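Local coordinates for protein endoglucanase E-5 (PDB 2CKS) that hydrolyses internal beta-1,4-glucosidic linkages in cellulose, lichenin and cereal beta-glucans, this chain being its family 5 glycoside hydrolase catalytic domain, at residues W262-Y267 against G297-S302. Numbering follows the deposited sequence. Where two conformers were deposited one is given.
Sequences WTKWNY and GQWVRS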
loop_
_atom_site.group_PDB
_atom_site.type_symbol
_atom_site.label_atom_id
_atom_site.label_comp_id
_atom_site.label_asym_id
_atom_site.label_seq_id
_atom_site.Cartn_x
_atom_site.Cartn_y
_atom_site.Cartn_z
ATOM N N TRP A 262 -4.408 4.409 -4.771
ATOM C CA TRP A 262 -3.710 3.178 -5.087
ATOM C C TRP A 262 -2.199 3.316 -5.153
ATOM O O TRP A 262 -1.662 4.389 -5.437
ATOM C CB TRP A 262 -4.211 2.587 -6.410
ATOM C CG TRP A 262 -4.293 3.494 -7.648
ATOM C CD1 TRP A 262 -5.424 4.063 -8.154
ATOM C CD2 TRP A 262 -3.238 3.828 -8.573
ATOM N NE1 TRP A 262 -5.146 4.742 -9.318
ATOM C CE2 TRP A 262 -3.813 4.613 -9.602
ATOM C CE3 TRP A 262 -1.858 3.578 -8.617
ATOM C CZ2 TRP A 262 -3.064 5.136 -10.660
ATOM C CZ3 TRP A 262 -1.122 4.079 -9.690
ATOM C CH2 TRP A 262 -1.726 4.848 -10.689
ATOM N N THR A 263 -1.533 2.197 -4.882
ATOM C CA THR A 263 -0.097 2.051 -5.077
ATOM C C THR A 263 0.152 0.753 -5.828
ATOM O O THR A 263 -0.175 -0.325 -5.326
ATOM C CB THR A 263 0.673 2.057 -3.716
ATOM O OG1 THR A 263 -0.006 1.259 -2.734
ATOM C CG2 THR A 263 0.725 3.444 -3.129
ATOM N N LYS A 264 0.740 0.848 -7.019
ATOM C CA LYS A 264 0.946 -0.320 -7.860
ATOM C C LYS A 264 2.160 -1.127 -7.403
ATOM O O LYS A 264 3.182 -0.572 -7.007
ATOM C CB LYS A 264 1.126 0.079 -9.328
ATOM C CG LYS A 264 1.391 -1.108 -10.248
ATOM C CD LYS A 264 1.391 -0.750 -11.706
ATOM C CE LYS A 264 1.408 -2.001 -12.553
ATOM N NZ LYS A 264 2.569 -2.883 -12.239
ATOM N N TRP A 265 2.027 -2.445 -7.487
ATOM C CA TRP A 265 3.117 -3.378 -7.247
ATOM C C TRP A 265 3.835 -3.566 -8.583
ATOM O O TRP A 265 3.204 -4.017 -9.537
ATOM C CB TRP A 265 2.494 -4.700 -6.808
ATOM C CG TRP A 265 3.417 -5.748 -6.289
ATOM C CD1 TRP A 265 3.727 -6.922 -6.898
ATOM C CD2 TRP A 265 4.087 -5.770 -5.015
ATOM N NE1 TRP A 265 4.582 -7.654 -6.111
ATOM C CE2 TRP A 265 4.815 -6.973 -4.949
ATOM C CE3 TRP A 265 4.162 -4.884 -3.934
ATOM C CZ2 TRP A 265 5.593 -7.317 -3.846
ATOM C CZ3 TRP A 265 4.942 -5.222 -2.843
ATOM C CH2 TRP A 265 5.643 -6.434 -2.808
ATOM N N ASN A 266 5.116 -3.222 -8.719
ATOM C CA ASN A 266 5.975 -2.638 -7.689
ATOM C C ASN A 266 7.126 -1.846 -8.343
ATOM O O ASN A 266 7.390 -2.002 -9.542
ATOM C CB ASN A 266 6.540 -3.743 -6.795
ATOM C CG ASN A 266 7.382 -4.744 -7.565
ATOM O OD1 ASN A 266 8.545 -4.478 -7.874
ATOM N ND2 ASN A 266 6.789 -5.891 -7.908
ATOM N N TYR A 267 7.799 -1.020 -7.536
ATOM C CA TYR A 267 8.900 -0.149 -7.952
ATOM C C TYR A 267 10.242 -0.849 -7.700
ATOM O O TYR A 267 10.940 -0.580 -6.704
ATOM C CB TYR A 267 8.824 1.165 -7.160
ATOM C CG TYR A 267 9.513 2.343 -7.804
ATOM C CD1 TYR A 267 9.026 2.904 -8.988
ATOM C CD2 TYR A 267 10.642 2.910 -7.225
ATOM C CE1 TYR A 267 9.643 4.001 -9.569
ATOM C CE2 TYR A 267 11.273 4.009 -7.813
ATOM C CZ TYR A 267 10.769 4.545 -8.982
ATOM O OH TYR A 267 11.406 5.620 -9.561
ATOM N N GLY A 297 5.295 -0.827 -16.457
ATOM C CA GLY A 297 5.962 0.382 -16.008
ATOM C C GLY A 297 5.592 1.608 -16.820
ATOM O O GLY A 297 5.291 2.657 -16.268
ATOM N N GLN A 298 5.611 1.487 -18.141
ATOM C CA GLN A 298 5.228 2.605 -18.995
ATOM C C GLN A 298 3.755 2.949 -18.779
ATOM O O GLN A 298 3.394 4.119 -18.750
ATOM C CB GLN A 298 5.498 2.327 -20.473
ATOM C CG GLN A 298 5.295 3.573 -21.361
ATOM C CD GLN A 298 6.023 4.827 -20.843
ATOM O OE1 GLN A 298 7.253 4.908 -20.904
ATOM N NE2 GLN A 298 5.258 5.795 -20.314
ATOM N N TRP A 299 2.930 1.920 -18.601
ATOM C CA TRP A 299 1.497 2.086 -18.405
ATOM C C TRP A 299 1.227 2.872 -17.134
ATOM O O TRP A 299 0.494 3.848 -17.162
ATOM C CB TRP A 299 0.812 0.718 -18.368
ATOM C CG TRP A 299 -0.638 0.737 -18.080
ATOM C CD1 TRP A 299 -1.647 0.865 -18.982
ATOM C CD2 TRP A 299 -1.256 0.597 -16.803
ATOM N NE1 TRP A 299 -2.865 0.822 -18.344
ATOM C CE2 TRP A 299 -2.651 0.647 -17.002
ATOM C CE3 TRP A 299 -0.772 0.416 -15.504
ATOM C CZ2 TRP A 299 -3.561 0.540 -15.953
ATOM C CZ3 TRP A 299 -1.683 0.308 -14.461
ATOM C CH2 TRP A 299 -3.056 0.378 -14.694
ATOM N N VAL A 300 1.843 2.480 -16.022
ATOM C CA VAL A 300 1.563 3.169 -14.761
ATOM C C VAL A 300 2.166 4.574 -14.708
ATOM O O VAL A 300 1.557 5.491 -14.154
ATOM C CB VAL A 300 1.955 2.329 -13.508
ATOM C CG1 VAL A 300 3.468 2.268 -13.305
ATOM C CG2 VAL A 300 1.306 2.888 -12.276
ATOM N N ARG A 301 3.350 4.742 -15.287
ATOM C CA ARG A 301 3.994 6.047 -15.324
ATOM C C ARG A 301 3.106 7.024 -16.080
ATOM O O ARG A 301 2.944 8.167 -15.666
ATOM C CB ARG A 301 5.375 5.950 -15.976
ATOM C CG ARG A 301 6.186 7.232 -15.922
ATOM C CD ARG A 301 7.624 7.042 -16.375
ATOM N NE ARG A 301 8.326 8.311 -16.559
ATOM C CZ ARG A 301 8.184 9.125 -17.606
ATOM N NH1 ARG A 301 7.352 8.832 -18.601
ATOM N NH2 ARG A 301 8.891 10.253 -17.655
ATOM N N SER A 302 2.506 6.554 -17.168
ATOM C CA SER A 302 1.616 7.384 -17.968
ATOM C C SER A 302 0.357 7.759 -17.191
ATOM O O SER A 302 -0.098 8.892 -17.283
ATOM C CB SER A 302 1.270 6.685 -19.272
ATOM O OG SER A 302 2.401 6.718 -20.123
#
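K264 and V300 bring the backbones closest, their CA atoms 7.8 Å apart, where strand 262-265 and helix 297-302 run nearly antiparallel at 165° with axes 10.6 Å apart. V300 carries the helix side of the contact. Its CG2, anti to its backbone N, reaches two partners on the strand: CZ3 of W262 at 3.7 Å, met obliquely to the indole, and CD of K264, also at 3.7 Å. The lysine chain runs extended from the backbone (chi1 178°) across the valine, and its CD comes 3.6 Å from V300 CB. The same CD lies at the edge of the W299 ring, near its plane, 4.3 Å from CZ3. In the conformer described, the lysine bends only at chi4 (-57°), and NZ donates to the carbonyl O of W265 at 3.0 Å, from above the carbonyl plane. W299 NE1 is hydrogen-bonded to D249 OD1, and its ring stacks on F245. M31 of strand 29-32 touches both K264 and V300, so this helix packs against the outside of the TIM barrel where its last strand closes onto its first. No hydrogen bond joins strand to helix: the lysine lends its methylenes to an apolar contact while, in this conformer, the ammonium of this buried residue meets the backbone carbonyl of the next, which probably eases the cost of placing a charge here.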